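Local structure of flavoredoxin (Methanosarcina acetivorans, 3BNK) at residues 159-164 and 170-175; 81-86 and 94-99. The protein binds flavin mononucleotide and probably serves as an electron carrier. One frame throughout, in Å; residues are numbered along the deposited sequence.

Contact 1 of 2, residues 159-164 and 170-175; sequences PLLLTM and WTVGDY. With FMN (flavin mononucleotide), chain D.
T163 lies at the indole edge of W170, where strands 160-163 and 168-178 form an antiparallel β-hairpin in the split-barrel fold of the flavin reductase-like family. T163 CG2 is modelled 3.0 Å from W170 NE1, near the ring plane but too short for a comfortable methyl contact, so the placing of this methyl is doubtful. The threonine torsion (chi1 -155°) sets OG1 roughly opposite the backbone N, where it makes a weak hydrogen bond to D166. W170 NE1 is buried with no hydrogen-bond partner in the model. L161 is directly across from W170 in a hydrogen-bonded pair, both side chains on the same face of the sheet, with L161 CB 4.1 Å from W170 CB. L161 N donates to W170 O at 2.8 Å. The return bond, W170 N to L161 O, is 3.0 Å long and arrives above the carbonyl plane, 41° out of it. Of the two L161 methyls, CD1 comes within 3.5 Å of T171 O. The short strand segments stand at 116°, so the second strand swings off towards the neighbouring subunit, where W170 and Y175 pair antiparallel with a strand of that chain and W170 also packs on I154 of it. Were W170 shortened to alanine, I154 of the second subunit would probably lose the indole it packs on, and a gap would open beside T163. At the other end, the P159 and V172 side chains cross at a slant, P159 CG 4.0 Å from V172 CG2, and both residues lean on I154 of their own chain. Beside them one water donates to P159 O at 2.7 Å and accepts from V172 N at 3.1 Å.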
loop_
_atom_site.group_PDB
_atom_site.type_symbol
_atom_site.label_atom_id
_atom_site.label_comp_id
_atom_site.label_asym_id
_atom_site.label_seq_id
_atom_site.Cartn_x
_atom_site.Cartn_y
_atom_site.Cartn_z
ATOM N N PRO B 159 -14.110 -3.814 0.262
ATOM C CA PRO B 159 -13.351 -2.922 -0.611
ATOM C C PRO B 159 -12.815 -3.637 -1.848
ATOM O O PRO B 159 -12.771 -4.883 -1.898
ATOM C CB PRO B 159 -12.178 -2.499 0.273
ATOM C CG PRO B 159 -11.905 -3.688 1.096
ATOM C CD PRO B 159 -13.296 -4.243 1.416
ATOM N N LEU B 160 -12.401 -2.838 -2.827
ATOM C CA LEU B 160 -11.756 -3.357 -4.035
ATOM C C LEU B 160 -10.230 -3.397 -3.909
ATOM O O LEU B 160 -9.648 -2.705 -3.080
ATOM C CB LEU B 160 -12.169 -2.521 -5.248
ATOM C CG LEU B 160 -13.640 -2.654 -5.625
ATOM C CD1 LEU B 160 -14.071 -1.461 -6.485
ATOM C CD2 LEU B 160 -13.882 -4.016 -6.314
ATOM N N LEU B 161 -9.623 -4.253 -4.727
ATOM C CA LEU B 161 -8.177 -4.440 -4.863
ATOM C C LEU B 161 -7.827 -4.275 -6.331
ATOM O O LEU B 161 -8.676 -4.458 -7.213
ATOM C CB LEU B 161 -7.734 -5.842 -4.413
ATOM C CG LEU B 161 -8.211 -6.342 -3.053
ATOM C CD1 LEU B 161 -7.900 -7.816 -2.883
ATOM C CD2 LEU B 161 -7.598 -5.528 -1.911
ATOM N N LEU B 162 -6.565 -3.950 -6.587
ATOM C CA LEU B 162 -6.137 -3.627 -7.926
ATOM C C LEU B 162 -4.814 -4.266 -8.221
ATOM O O LEU B 162 -3.922 -4.328 -7.377
ATOM C CB LEU B 162 -6.045 -2.110 -8.145
ATOM C CG LEU B 162 -5.437 -1.629 -9.480
ATOM C CD1 LEU B 162 -6.395 -1.891 -10.641
ATOM C CD2 LEU B 162 -5.043 -0.164 -9.425
ATOM N N THR B 163 -4.699 -4.714 -9.456
ATOM C CA THR B 163 -3.471 -5.257 -9.952
ATOM C C THR B 163 -3.184 -4.606 -11.330
ATOM O O THR B 163 -4.074 -4.491 -12.169
ATOM C CB THR B 163 -3.577 -6.814 -9.886
ATOM O OG1 THR B 163 -2.287 -7.407 -9.802
ATOM C CG2 THR B 163 -4.361 -7.380 -11.005
ATOM N N MET B 164 -1.966 -4.089 -11.506
ATOM C CA MET B 164 -1.521 -3.527 -12.789
ATOM C C MET B 164 -0.194 -4.195 -13.201
ATOM O O MET B 164 0.487 -4.751 -12.348
ATOM C CB MET B 164 -1.370 -2.003 -12.687
ATOM C CG MET B 164 -2.694 -1.247 -12.549
ATOM S SD MET B 164 -2.498 0.546 -12.552
ATOM C CE MET B 164 -4.154 1.117 -12.941
ATOM N N TRP B 170 -10.261 -6.894 -7.921
ATOM C CA TRP B 170 -10.503 -8.093 -7.125
ATOM C C TRP B 170 -11.220 -7.668 -5.846
ATOM O O TRP B 170 -11.162 -6.500 -5.437
ATOM C CB TRP B 170 -9.182 -8.814 -6.761
ATOM C CG TRP B 170 -8.247 -8.951 -7.922
ATOM C CD1 TRP B 170 -7.331 -8.022 -8.358
ATOM C CD2 TRP B 170 -8.152 -10.059 -8.822
ATOM N NE1 TRP B 170 -6.683 -8.491 -9.474
ATOM C CE2 TRP B 170 -7.160 -9.738 -9.777
ATOM C CE3 TRP B 170 -8.803 -11.297 -8.911
ATOM C CZ2 TRP B 170 -6.808 -10.608 -10.814
ATOM C CZ3 TRP B 170 -8.451 -12.163 -9.948
ATOM C CH2 TRP B 170 -7.460 -11.808 -10.884
ATOM N N THR B 171 -11.910 -8.615 -5.221
ATOM C CA THR B 171 -12.372 -8.423 -3.846
ATOM C C THR B 171 -11.506 -9.225 -2.885
ATOM O O THR B 171 -10.653 -10.012 -3.316
ATOM C CB THR B 171 -13.869 -8.769 -3.669
ATOM O OG1 THR B 171 -14.139 -10.061 -4.221
ATOM C CG2 THR B 171 -14.741 -7.715 -4.344
ATOM N N VAL B 172 -11.715 -9.006 -1.588
ATOM C CA VAL B 172 -10.961 -9.680 -0.530
ATOM C C VAL B 172 -11.483 -11.107 -0.410
ATOM O O VAL B 172 -12.697 -11.329 -0.465
ATOM C CB VAL B 172 -11.123 -8.954 0.831
ATOM C CG1 VAL B 172 -10.406 -9.714 1.961
ATOM C CG2 VAL B 172 -10.633 -7.483 0.741
ATOM N N GLY B 173 -10.560 -12.060 -0.266
ATOM C CA GLY B 173 -10.901 -13.481 -0.191
ATOM C C GLY B 173 -11.119 -13.976 1.224
ATOM O O GLY B 173 -11.629 -13.248 2.076
ATOM N N ASP B 174 -10.713 -15.215 1.469
ATOM C CA ASP B 174 -10.896 -15.851 2.762
ATOM C C ASP B 174 -9.862 -15.425 3.809
ATOM O O ASP B 174 -8.724 -15.075 3.471
ATOM C CB ASP B 174 -10.833 -17.357 2.602
ATOM C CG ASP B 174 -11.955 -17.912 1.733
ATOM O OD1 ASP B 174 -13.053 -17.300 1.642
ATOM O OD2 ASP B 174 -11.728 -18.981 1.153
ATOM N N TYR B 175 -10.282 -15.457 5.076
ATOM C CA TYR B 175 -9.395 -15.280 6.220
ATOM C C TYR B 175 -8.247 -16.258 6.048
ATOM O O TYR B 175 -8.447 -17.353 5.537
ATOM C CB TYR B 175 -10.166 -15.583 7.497
ATOM C CG TYR B 175 -9.470 -15.313 8.810
ATOM C CD1 TYR B 175 -9.603 -14.080 9.447
ATOM C CD2 TYR B 175 -8.727 -16.307 9.449
ATOM C CE1 TYR B 175 -9.002 -13.832 10.698
ATOM C CE2 TYR B 175 -8.125 -16.067 10.692
ATOM C CZ TYR B 175 -8.266 -14.823 11.309
ATOM O OH TYR B 175 -7.678 -14.579 12.543
HETATM N N1 FMN D . -2.846 7.781 -10.810
HETATM C C2 FMN D . -1.860 8.159 -9.921
HETATM O O2 FMN D . -1.187 9.153 -10.169
HETATM N N3 FMN D . -1.643 7.433 -8.762
HETATM C C4 FMN D . -2.425 6.318 -8.508
HETATM O O4 FMN D . -2.220 5.672 -7.487
HETATM C C4A FMN D . -3.423 5.932 -9.412
HETATM N N5 FMN D . -4.205 4.810 -9.172
HETATM C C5A FMN D . -5.203 4.439 -10.053
HETATM C C6 FMN D . -5.987 3.317 -9.758
HETATM C C7 FMN D . -6.999 2.919 -10.644
HETATM C C7M FMN D . -7.888 1.779 -10.248
HETATM C C8 FMN D . -7.224 3.651 -11.820
HETATM C C8M FMN D . -8.453 3.403 -12.669
HETATM C C9 FMN D . -6.444 4.782 -12.095
HETATM C C9A FMN D . -5.437 5.190 -11.217
HETATM N N10 FMN D . -4.650 6.319 -11.476
HETATM C C10 FMN D . -3.642 6.678 -10.577
HETATM C "C1'" FMN D . -4.941 7.202 -12.660
HETATM C "C2'" FMN D . -5.694 8.473 -12.288
HETATM O "O2'" FMN D . -6.724 8.181 -11.362
HETATM C "C3'" FMN D . -6.354 9.098 -13.518
HETATM O "O3'" FMN D . -5.415 9.492 -14.502
HETATM C "C4'" FMN D . -7.280 10.251 -13.130
HETATM O "O4'" FMN D . -8.058 10.595 -14.245
HETATM C "C5'" FMN D . -6.573 11.498 -12.616
HETATM O "O5'" FMN D . -7.626 12.383 -12.279
HETATM P P FMN D . -7.433 13.985 -12.211
HETATM O O1P FMN D . -6.756 14.449 -13.468
HETATM O O2P FMN D . -6.542 14.283 -11.041
HETATM O O3P FMN D . -8.743 14.696 -12.012
HETATM O O HOH W 1 -13.921 -7.033 -0.822
#

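Contact 2 of 2, residues 81-86 and 94-99; sequences DYCGLV and SGLFEV. With FMN (flavin mononucleotide), chain D.
C83 and F97 meet through a sulfur-aromatic contact, the thiol coming in at the ring edge. SG is 3.7 Å from CE1, and its line to the ring centroid runs 76° off the normal. The sulfur reaches from the 81-83 part of the chain to the loop ahead of strand 99-100, and L20 of strand 16-25 lies against both partners.

The apolar contacts gather on one leucine methyl. L96 CD1 lies 3.9 Å from C83 SG and, on another side, 3.9 Å from Y82 CD2, meeting the tyrosine near the plane of its ring. Neither leucine torsion is staggered (chi1 -136°, chi2 -142°), which may mean that the side chain is strained or not well defined. Its CB meanwhile sits over one face of F97, offset toward the rim.

Backbone polar bonds turn the chain from the helix to the cofactor. Y82 O accepts from both L85 N and V86 N on the same face of its carbonyl plane. V86 O then receives FMN O4' at 2.7 Å and also binds K93 NZ. G84 passes so close that a CB there would collide with the flavin methyl C8M. D81 sends its carboxylate to backbone amides of L180, K181 and G183 of the second subunit.

The chemistry therefore divides: sulfur, methyl and ring edges fasten the loop to the 82-83 side chains, while V86 O hydrogen-bonds the ribityl hydroxyl O4'.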
loop_
_atom_site.group_PDB
_atom_site.type_symbol
_atom_site.label_atom_id
_atom_site.label_comp_id
_atom_site.label_asym_id
_atom_site.label_seq_id
_atom_site.Cartn_x
_atom_site.Cartn_y
_atom_site.Cartn_z
ATOM N N ASP B 81 -13.787 3.459 -11.238
ATOM C CA ASP B 81 -12.954 3.334 -12.434
ATOM C C ASP B 81 -13.041 4.581 -13.324
ATOM O O ASP B 81 -12.023 5.054 -13.852
ATOM C CB ASP B 81 -13.357 2.089 -13.212
ATOM C CG ASP B 81 -12.271 1.610 -14.135
ATOM O OD1 ASP B 81 -11.119 1.426 -13.675
ATOM O OD2 ASP B 81 -12.575 1.425 -15.329
ATOM N N TYR B 82 -14.258 5.112 -13.457
ATOM C CA TYR B 82 -14.537 6.345 -14.179
ATOM C C TYR B 82 -13.706 7.521 -13.669
ATOM O O TYR B 82 -13.241 8.348 -14.453
ATOM C CB TYR B 82 -16.030 6.679 -14.099
ATOM C CG TYR B 82 -16.403 7.994 -14.767
ATOM C CD1 TYR B 82 -16.293 8.146 -16.160
ATOM C CD2 TYR B 82 -16.863 9.086 -14.013
ATOM C CE1 TYR B 82 -16.631 9.336 -16.783
ATOM C CE2 TYR B 82 -17.208 10.298 -14.638
ATOM C CZ TYR B 82 -17.078 10.409 -16.024
ATOM O OH TYR B 82 -17.414 11.575 -16.672
ATOM N N CYS B 83 -13.534 7.583 -12.351
ATOM C CA CYS B 83 -12.695 8.588 -11.704
ATOM C C CYS B 83 -11.212 8.396 -12.001
ATOM O O CYS B 83 -10.431 9.324 -11.834
ATOM C CB CYS B 83 -12.935 8.572 -10.192
ATOM S SG CYS B 83 -14.449 9.417 -9.762
ATOM N N GLY B 84 -10.828 7.190 -12.430
ATOM C CA GLY B 84 -9.461 6.929 -12.870
ATOM C C GLY B 84 -9.263 6.972 -14.377
ATOM O O GLY B 84 -8.193 6.629 -14.854
ATOM N N LEU B 85 -10.288 7.395 -15.115
ATOM C CA LEU B 85 -10.268 7.438 -16.582
ATOM C C LEU B 85 -10.369 8.869 -17.103
ATOM O O LEU B 85 -9.918 9.169 -18.205
ATOM C CB LEU B 85 -11.422 6.610 -17.161
ATOM C CG LEU B 85 -11.241 5.090 -17.242
ATOM C CD1 LEU B 85 -12.555 4.412 -17.647
ATOM C CD2 LEU B 85 -10.118 4.723 -18.213
ATOM N N VAL B 86 -10.964 9.749 -16.296
ATOM C CA VAL B 86 -11.188 11.123 -16.711
ATOM C C VAL B 86 -10.528 12.123 -15.762
ATOM O O VAL B 86 -10.444 11.896 -14.554
ATOM C CB VAL B 86 -12.706 11.440 -16.898
ATOM C CG1 VAL B 86 -12.854 12.727 -17.651
ATOM C CG2 VAL B 86 -13.380 10.358 -17.719
ATOM N N SER B 94 -17.075 16.720 -9.484
ATOM C CA SER B 94 -17.691 17.210 -8.228
ATOM C C SER B 94 -19.115 16.736 -8.007
ATOM O O SER B 94 -19.582 16.709 -6.865
ATOM C CB SER B 94 -17.646 18.745 -8.115
ATOM O OG SER B 94 -18.442 19.390 -9.100
ATOM N N GLY B 95 -19.793 16.337 -9.081
ATOM C CA GLY B 95 -21.193 15.945 -8.994
ATOM C C GLY B 95 -21.486 14.466 -9.017
ATOM O O GLY B 95 -22.641 14.063 -8.881
ATOM N N LEU B 96 -20.446 13.652 -9.194
ATOM C CA LEU B 96 -20.606 12.201 -9.305
ATOM C C LEU B 96 -21.113 11.578 -8.003
ATOM O O LEU B 96 -21.900 10.621 -8.022
ATOM C CB LEU B 96 -19.283 11.545 -9.724
ATOM C CG LEU B 96 -19.256 10.455 -10.809
ATOM C CD1 LEU B 96 -18.247 9.401 -10.421
ATOM C CD2 LEU B 96 -20.608 9.789 -11.077
ATOM N N PHE B 97 -20.662 12.142 -6.882
ATOM C CA PHE B 97 -20.941 11.619 -5.549
ATOM C C PHE B 97 -21.603 12.693 -4.676
ATOM O O PHE B 97 -21.606 13.881 -5.031
ATOM C CB PHE B 97 -19.639 11.165 -4.872
ATOM C CG PHE B 97 -18.832 10.155 -5.664
ATOM C CD1 PHE B 97 -17.605 10.513 -6.225
ATOM C CD2 PHE B 97 -19.272 8.850 -5.818
ATOM C CE1 PHE B 97 -16.833 9.580 -6.947
ATOM C CE2 PHE B 97 -18.515 7.919 -6.541
ATOM C CZ PHE B 97 -17.293 8.286 -7.097
ATOM N N GLU B 98 -22.178 12.269 -3.551
ATOM C CA GLU B 98 -22.581 13.184 -2.489
ATOM C C GLU B 98 -21.333 13.534 -1.688
ATOM O O GLU B 98 -20.691 12.658 -1.100
ATOM C CB GLU B 98 -23.623 12.549 -1.560
ATOM C CG GLU B 98 -25.044 12.468 -2.099
ATOM C CD GLU B 98 -26.024 11.874 -1.081
ATOM O OE1 GLU B 98 -27.114 12.470 -0.890
ATOM O OE2 GLU B 98 -25.697 10.825 -0.460
ATOM N N VAL B 99 -20.991 14.816 -1.667
ATOM C CA VAL B 99 -19.756 15.260 -1.031
ATOM C C VAL B 99 -20.003 15.910 0.336
ATOM O O VAL B 99 -20.901 16.742 0.495
ATOM C CB VAL B 99 -18.936 16.197 -1.971
ATOM C CG1 VAL B 99 -17.715 16.782 -1.248
ATOM C CG2 VAL B 99 -18.512 15.444 -3.233
HETATM N N1 FMN D . -2.846 7.781 -10.810
HETATM C C2 FMN D . -1.860 8.159 -9.921
HETATM O O2 FMN D . -1.187 9.153 -10.169
HETATM N N3 FMN D . -1.643 7.433 -8.762
HETATM C C4 FMN D . -2.425 6.318 -8.508
HETATM O O4 FMN D . -2.220 5.672 -7.487
HETATM C C4A FMN D . -3.423 5.932 -9.412
HETATM N N5 FMN D . -4.205 4.810 -9.172
HETATM C C5A FMN D . -5.203 4.439 -10.053
HETATM C C6 FMN D . -5.987 3.317 -9.758
HETATM C C7 FMN D . -6.999 2.919 -10.644
HETATM C C7M FMN D . -7.888 1.779 -10.248
HETATM C C8 FMN D . -7.224 3.651 -11.820
HETATM C C8M FMN D . -8.453 3.403 -12.669
HETATM C C9 FMN D . -6.444 4.782 -12.095
HETATM C C9A FMN D . -5.437 5.190 -11.217
HETATM N N10 FMN D . -4.650 6.319 -11.476
HETATM C C10 FMN D . -3.642 6.678 -10.577
HETATM C "C1'" FMN D . -4.941 7.202 -12.660
HETATM C "C2'" FMN D . -5.694 8.473 -12.288
HETATM O "O2'" FMN D . -6.724 8.181 -11.362
HETATM C "C3'" FMN D . -6.354 9.098 -13.518
HETATM O "O3'" FMN D . -5.415 9.492 -14.502
HETATM C "C4'" FMN D . -7.280 10.251 -13.130
HETATM O "O4'" FMN D . -8.058 10.595 -14.245
HETATM C "C5'" FMN D . -6.573 11.498 -12.616
HETATM O "O5'" FMN D . -7.626 12.383 -12.279
HETATM P P FMN D . -7.433 13.985 -12.211
HETATM O O1P FMN D . -6.756 14.449 -13.468
HETATM O O2P FMN D . -6.542 14.283 -11.041
HETATM O O3P FMN D . -8.743 14.696 -12.012
#

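How the contacts relate
Contact 1 and contact 2 follow one another along the chain and do not touch: their centres are 21 Å apart and their nearest atoms about 7 Å. Both touch the same FMN. L162 of contact 1 and D81 of contact 2 reach the two ring methyls of the flavin, with L162 CD2 3.5 Å from C7M and D81 OD1 3.5 Å from C8M, while the 84-86 turn continues along the ribityl chain. Y169, just ahead of segment 170-175, joins the sites by hydrogen-bonding D81 OD1 through its hydroxyl. Strand 16-25 backs both, through V18 under L160 and L162 and L20 under C83 and F97, and both contacts reach the second subunit.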